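Local coordinates for Rab GTPase binding effector protein 1 (Homo sapiens, PDB 1TU3) that probably acts as an effector of Rab GTPases, its long helix pairing with a second copy of itself and meeting chains of another protein, at residues Gln35-Phe38 / Val39-Ser42; Arg23-Thr26 / Glu27-Ser31. One frame throughout, in Å; residues are numbered along the deposited sequence.

Interaction 1 of 2, residues Gln35-Phe38 / Val39-Ser42; sequences QRDF and VKLS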
ATOM      1  N   GLN G  35      -1.700   8.051  -7.574  1.00 38.57           N
ATOM      2  CA  GLN G  35      -1.395   6.685  -7.858  1.00 42.45           C
ATOM      3  C   GLN G  35       0.027   6.347  -7.423  1.00 47.98           C
ATOM      4  O   GLN G  35       0.261   5.340  -6.751  1.00 40.10           O
ATOM      5  CB  GLN G  35      -1.532   6.463  -9.334  1.00 38.01           C
ATOM      6  CG  GLN G  35      -1.454   5.042  -9.723  1.00 51.65           C
ATOM      7  CD  GLN G  35      -1.452   4.908 -11.213  1.00 51.32           C
ATOM      8  OE1 GLN G  35      -0.417   5.043 -11.849  1.00 48.42           O
ATOM      9  NE2 GLN G  35      -2.617   4.670 -11.786  1.00 43.17           N
ATOM     10  N   ARG G  36       0.968   7.190  -7.835  1.00 47.81           N
ATOM     11  CA  ARG G  36       2.375   6.990  -7.554  1.00 42.54           C
ATOM     12  C   ARG G  36       2.708   7.084  -6.072  1.00 36.12           C
ATOM     13  O   ARG G  36       3.606   6.387  -5.589  1.00 36.65           O
ATOM     14  CB  ARG G  36       3.214   8.000  -8.328  1.00 37.14           C
ATOM     15  CG  ARG G  36       3.308   7.644  -9.820  1.00 59.90           C
ATOM     16  CD  ARG G  36       4.418   8.432 -10.526  1.00 60.84           C
ATOM     17  NE  ARG G  36       4.169   9.875 -10.522  1.00 60.82           N
ATOM     18  CZ  ARG G  36       3.328  10.497 -11.345  1.00 64.76           C
ATOM     19  NH1 ARG G  36       2.646   9.806 -12.255  1.00 66.62           N
ATOM     20  NH2 ARG G  36       3.166  11.813 -11.252  1.00 61.83           N
ATOM     21  N   ASP G  37       1.986   7.952  -5.363  1.00 32.76           N
ATOM     22  CA  ASP G  37       2.121   8.082  -3.922  1.00 31.85           C
ATOM     23  C   ASP G  37       1.800   6.737  -3.284  1.00 38.50           C
ATOM     24  O   ASP G  37       2.489   6.287  -2.375  1.00 38.91           O
ATOM     25  CB  ASP G  37       1.143   9.100  -3.336  1.00 42.94           C
ATOM     26  CG  ASP G  37       1.560  10.564  -3.555  1.00 51.68           C
ATOM     27  OD1 ASP G  37       2.773  10.874  -3.602  1.00 48.08           O
ATOM     28  OD2 ASP G  37       0.642  11.413  -3.635  1.00 45.17           O
ATOM     29  N   PHE G  38       0.726   6.115  -3.753  1.00 36.85           N
ATOM     30  CA  PHE G  38       0.247   4.905  -3.128  1.00 39.71           C
ATOM     31  C   PHE G  38       1.068   3.696  -3.565  1.00 34.11           C
ATOM     32  O   PHE G  38       1.155   2.723  -2.840  1.00 38.23           O
ATOM     33  CB  PHE G  38      -1.244   4.707  -3.418  1.00 34.24           C
ATOM     34  CG  PHE G  38      -2.144   5.425  -2.449  1.00 39.58           C
ATOM     35  CD1 PHE G  38      -2.397   4.897  -1.171  1.00 24.91           C
ATOM     36  CD2 PHE G  38      -2.694   6.665  -2.792  1.00 27.85           C
ATOM     37  CE1 PHE G  38      -3.186   5.605  -0.247  1.00 21.03           C
ATOM     38  CE2 PHE G  38      -3.478   7.382  -1.878  1.00 26.82           C
ATOM     39  CZ  PHE G  38      -3.726   6.859  -0.606  1.00 23.94           C
ATOM     40  N   VAL G  39       1.668   3.776  -4.747  1.00 30.49           N
ATOM     41  CA  VAL G  39       2.615   2.760  -5.202  1.00 35.21           C
ATOM     42  C   VAL G  39       3.869   2.808  -4.331  1.00 35.77           C
ATOM     43  O   VAL G  39       4.318   1.777  -3.828  1.00 33.64           O
ATOM     44  CB  VAL G  39       3.056   2.970  -6.667  1.00 34.94           C
ATOM     45  CG1 VAL G  39       4.110   1.916  -7.060  1.00 27.51           C
ATOM     46  CG2 VAL G  39       1.871   2.862  -7.586  1.00 40.38           C
ATOM     47  N   LYS G  40       4.430   4.000  -4.154  1.00 34.56           N
ATOM     48  CA  LYS G  40       5.580   4.146  -3.274  1.00 41.07           C
ATOM     49  C   LYS G  40       5.232   3.755  -1.831  1.00 40.90           C
ATOM     50  O   LYS G  40       6.034   3.088  -1.169  1.00 34.89           O
ATOM     51  CB  LYS G  40       6.126   5.576  -3.334  1.00 45.75           C
ATOM     52  CG  LYS G  40       6.582   5.975  -4.735  1.00 47.38           C
ATOM     53  CD  LYS G  40       7.631   7.077  -4.733  1.00 57.76           C
ATOM     54  CE  LYS G  40       7.095   8.373  -4.159  1.00 66.71           C
ATOM     55  NZ  LYS G  40       5.961   8.914  -4.955  1.00 68.77           N
ATOM     56  N   LEU G  41       4.030   4.129  -1.372  1.00 35.23           N
ATOM     57  CA  LEU G  41       3.555   3.732  -0.044  1.00 39.23           C
ATOM     58  C   LEU G  41       3.532   2.217   0.115  1.00 39.98           C
ATOM     59  O   LEU G  41       3.994   1.686   1.124  1.00 39.65           O
ATOM     60  CB  LEU G  41       2.143   4.251   0.236  1.00 36.11           C
ATOM     61  CG  LEU G  41       1.802   4.717   1.677  1.00 37.65           C
ATOM     62  CD1 LEU G  41       0.302   4.654   1.907  1.00 33.37           C
ATOM     63  CD2 LEU G  41       2.491   3.886   2.716  1.00 30.06           C
ATOM     64  N   SER G  42       2.969   1.514  -0.863  1.00 38.37           N
ATOM     65  CA  SER G  42       2.876   0.070  -0.711  1.00 41.32           C
ATOM     66  C   SER G  42       4.277  -0.554  -0.776  1.00 36.06           C
ATOM     67  O   SER G  42       4.586  -1.425   0.026  1.00 33.54           O
ATOM     68  CB  SER G  42       1.944  -0.546  -1.773  1.00 29.85           C
ATOM     69  OG  SER G  42       2.467  -0.344  -3.065  1.00 33.06           O
TER

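Interaction 2 of 2, residues Arg23-Thr26 / Glu27-Ser31; sequences RLQT and ELDVS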
ATOM      1  N   ARG G  23     -10.000  20.303 -18.322  1.00106.84           N
ATOM      2  CA  ARG G  23     -10.040  19.929 -16.918  1.00106.12           C
ATOM      3  C   ARG G  23      -9.913  18.410 -16.757  1.00104.99           C
ATOM      4  O   ARG G  23      -9.702  17.902 -15.653  1.00105.06           O
ATOM      5  CB  ARG G  23     -11.349  20.431 -16.292  1.00109.24           C
ATOM      6  CG  ARG G  23     -11.652  21.901 -16.610  1.00107.32           C
ATOM      7  CD  ARG G  23     -12.764  22.500 -15.736  1.00106.01           C
ATOM      8  NE  ARG G  23     -14.120  22.088 -16.107  1.00107.27           N
ATOM      9  CZ  ARG G  23     -14.700  20.945 -15.745  1.00109.82           C
ATOM     10  NH1 ARG G  23     -14.048  20.068 -14.991  1.00105.37           N
ATOM     11  NH2 ARG G  23     -15.948  20.684 -16.128  1.00112.81           N
ATOM     12  N   LEU G  24     -10.033  17.693 -17.870  1.00 99.14           N
ATOM     13  CA  LEU G  24      -9.994  16.242 -17.855  1.00 92.24           C
ATOM     14  C   LEU G  24      -8.548  15.756 -17.930  1.00 93.21           C
ATOM     15  O   LEU G  24      -8.204  14.719 -17.361  1.00 93.57           O
ATOM     16  CB  LEU G  24     -10.809  15.700 -19.033  1.00 91.12           C
ATOM     17  CG  LEU G  24     -11.256  14.236 -19.030  1.00 88.07           C
ATOM     18  CD1 LEU G  24     -12.579  14.136 -19.759  1.00 94.50           C
ATOM     19  CD2 LEU G  24     -10.217  13.343 -19.679  1.00 84.31           C
ATOM     20  N   GLN G  25      -7.699  16.508 -18.625  1.00 92.11           N
ATOM     21  CA  GLN G  25      -6.278  16.176 -18.687  1.00 89.87           C
ATOM     22  C   GLN G  25      -5.648  16.342 -17.320  1.00 84.55           C
ATOM     23  O   GLN G  25      -4.834  15.518 -16.895  1.00 74.84           O
ATOM     24  CB  GLN G  25      -5.550  17.075 -19.681  1.00 91.49           C
ATOM     25  CG  GLN G  25      -5.204  16.408 -21.004  1.00 95.47           C
ATOM     26  CD  GLN G  25      -4.251  15.235 -20.848  1.00 98.52           C
ATOM     27  OE1 GLN G  25      -3.258  15.318 -20.122  1.00103.34           O
ATOM     28  NE2 GLN G  25      -4.540  14.137 -21.543  1.00 97.29           N
ATOM     29  N   THR G  26      -6.029  17.419 -16.640  1.00 80.27           N
ATOM     30  CA  THR G  26      -5.522  17.701 -15.306  1.00 81.83           C
ATOM     31  C   THR G  26      -5.996  16.650 -14.293  1.00 81.26           C
ATOM     32  O   THR G  26      -5.200  16.112 -13.521  1.00 82.40           O
ATOM     33  CB  THR G  26      -5.976  19.089 -14.834  1.00 82.11           C
ATOM     34  OG1 THR G  26      -7.409  19.143 -14.826  1.00 82.70           O
ATOM     35  CG2 THR G  26      -5.433  20.164 -15.761  1.00 80.92           C
ATOM     36  N   GLU G  27      -7.295  16.366 -14.301  1.00 75.05           N
ATOM     37  CA  GLU G  27      -7.858  15.348 -13.430  1.00 67.22           C
ATOM     38  C   GLU G  27      -7.110  14.018 -13.555  1.00 65.95           C
ATOM     39  O   GLU G  27      -6.973  13.281 -12.578  1.00 60.64           O
ATOM     40  CB  GLU G  27      -9.330  15.138 -13.761  1.00 72.20           C
ATOM     41  CG  GLU G  27     -10.010  14.160 -12.851  1.00 86.08           C
ATOM     42  CD  GLU G  27     -11.510  14.177 -13.009  1.00 95.07           C
ATOM     43  OE1 GLU G  27     -12.096  15.278 -12.960  1.00 95.78           O
ATOM     44  OE2 GLU G  27     -12.105  13.088 -13.174  1.00104.16           O
ATOM     45  N   LEU G  28      -6.640  13.716 -14.762  1.00 56.25           N
ATOM     46  CA  LEU G  28      -5.785  12.563 -15.006  1.00 60.45           C
ATOM     47  C   LEU G  28      -4.427  12.695 -14.316  1.00 63.26           C
ATOM     48  O   LEU G  28      -3.944  11.761 -13.689  1.00 62.13           O
ATOM     49  CB  LEU G  28      -5.556  12.397 -16.495  1.00 55.75           C
ATOM     50  CG  LEU G  28      -4.492  11.394 -16.905  1.00 59.14           C
ATOM     51  CD1 LEU G  28      -5.051   9.971 -16.914  1.00 57.17           C
ATOM     52  CD2 LEU G  28      -4.000  11.788 -18.288  1.00 57.65           C
ATOM     53  N   ASP G  29      -3.809  13.857 -14.451  1.00 64.01           N
ATOM     54  CA  ASP G  29      -2.461  14.047 -13.947  1.00 66.30           C
ATOM     55  C   ASP G  29      -2.426  13.958 -12.433  1.00 61.70           C
ATOM     56  O   ASP G  29      -1.469  13.435 -11.861  1.00 56.27           O
ATOM     57  CB  ASP G  29      -1.915  15.397 -14.407  1.00 79.66           C
ATOM     58  CG  ASP G  29      -1.884  15.523 -15.925  1.00 91.30           C
ATOM     59  OD1 ASP G  29      -1.282  14.641 -16.583  1.00 88.05           O
ATOM     60  OD2 ASP G  29      -2.459  16.502 -16.455  1.00100.89           O
ATOM     61  N   VAL G  30      -3.477  14.463 -11.794  1.00 56.67           N
ATOM     62  CA  VAL G  30      -3.593  14.422 -10.345  1.00 56.71           C
ATOM     63  C   VAL G  30      -3.816  12.967  -9.936  1.00 58.87           C
ATOM     64  O   VAL G  30      -3.219  12.460  -8.989  1.00 59.77           O
ATOM     65  CB  VAL G  30      -4.769  15.315  -9.871  1.00 56.41           C
ATOM     66  CG1 VAL G  30      -5.082  15.089  -8.394  1.00 54.53           C
ATOM     67  CG2 VAL G  30      -4.406  16.766 -10.101  1.00 61.28           C
ATOM     68  N   SER G  31      -4.671  12.299 -10.685  1.00 50.89           N
ATOM     69  CA  SER G  31      -4.885  10.893 -10.529  1.00 50.42           C
ATOM     70  C   SER G  31      -3.547  10.138 -10.555  1.00 50.05           C
ATOM     71  O   SER G  31      -3.254   9.362  -9.650  1.00 55.76           O
ATOM     72  CB  SER G  31      -5.823  10.410 -11.648  1.00 45.26           C
ATOM     73  OG  SER G  31      -5.970   9.015 -11.636  1.00 44.46           O
TER

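Interaction 1 of 2, residues Gln35-Phe38 / Val39-Ser42
Phe-38 and Leu-41 leave neighbouring turns of helix 20-54 in a common direction and run next to each other, midway along a helix that packs against its copy in a second subunit in the manner of a coiled coil. Their apolar contact is modest: CD1 of Phe-38 lies 4.1 Å from CD1 of Leu-41, which approaches the ring obliquely. Both side chains also rest on Ser-42 of the second subunit and on the backbone of a chain of another protein, while Val-39 and Gln-35 meet an apolar side chain of a further such chain.

The charged pair is looser. Asp-37 OD1 and Lys-40 NZ form a long salt bridge of 4.0 Å, the two side chains crossing at a slant. The lysine chain bends at chi3 and chi4 (-64° and -62°), which folds NZ back over the turn, 3.5 Å from Arg-36 O.

Four i to i+4 backbone bonds cross from one segment to the other, from Val-39 N to Gln-35 O through to Ser-42 N to Phe-38 O. Gln-35 itself turns its amide to the partner helix, where NE2 bonds to Ser-31 O of the second subunit. Ser-42 adds a side-chain bond within its own turn: with chi1 at 63°, its hydroxyl swings back along the helix, and OG donates to Val-39 O at 2.9 Å.

Interaction 2 of 2, residues Arg23-Thr26 / Glu27-Ser31
Arg-23 O is held twice, by the backbone N of Glu-27 at 3.2 Å and by the hydroxyl OG1 of Thr-26 at 2.7 Å. Both donors come from the same face of the carbonyl plane and lie well above it, the hydroxyl 54° out. Thr-26 can reach back because OG1 stands between its own backbone N and carbonyl carbon (chi1 59°), which directs the hydroxyl toward the carbonyl three residues earlier. A bond back to a carbonyl of the preceding turn is common for a threonine inside an alpha-helix, and here it gives one carbonyl two donors in the first full turns of helix 20-54.

The other bonds across the segments are regular i to i+4 links, Leu-28 N to Leu-24 O, Asp-29 N to Gln-25 O and a third from Val-30. Val-30 N to Thr-26 O is the shortest of these three at 2.9 Å. Val-30 also lays its CG2 methyl 3.6 Å from Thr-26 O.

Among the side chains, Gln-25 and Leu-28 run alongside each other. The glutamine bends at chi2 (-63°), which brings its amide down to the leucine: Gln-25 OE1 is 4.0 Å from Leu-28 CD2, and NE2 is about as close. The carboxylate of Asp-29 slants across the same glutamine.

Most of the residues in contact here are exposed, but one side of these turns meets the second subunit. Leu-24 packs on Gln-25 of that copy and Gln-25 on its Leu-24, while Glu-27 and Leu-28 pair reciprocally in the same way. Further on, Ser-31 OG hydrogen-bonds to Ser-31 OG of the second subunit. That subunit thus lies along one side of helix 20-54, and Val-30 touches a basic side chain of another protein.

Overall arrangement
From the N terminus, the chain enters helix 20-54 and meets interaction 2 (23-26 with 27-31) first, then interaction 1 (35-38 with 39-42). Each is closed within neighbouring turns of the helix, so neither encloses a loop; they follow in series without nesting or crossing, their centres about 17 Å apart. Interaction 2 lies near the start of the helix, its centre about 21 Å from the centre of the chain, and is largely a surface contact. Interaction 1 sits near that centre and is partly buried. Both border the second subunit, where the end of range 27-31 on the partner helix meets the start of segment 35-38, linking the two ranges across the dimer.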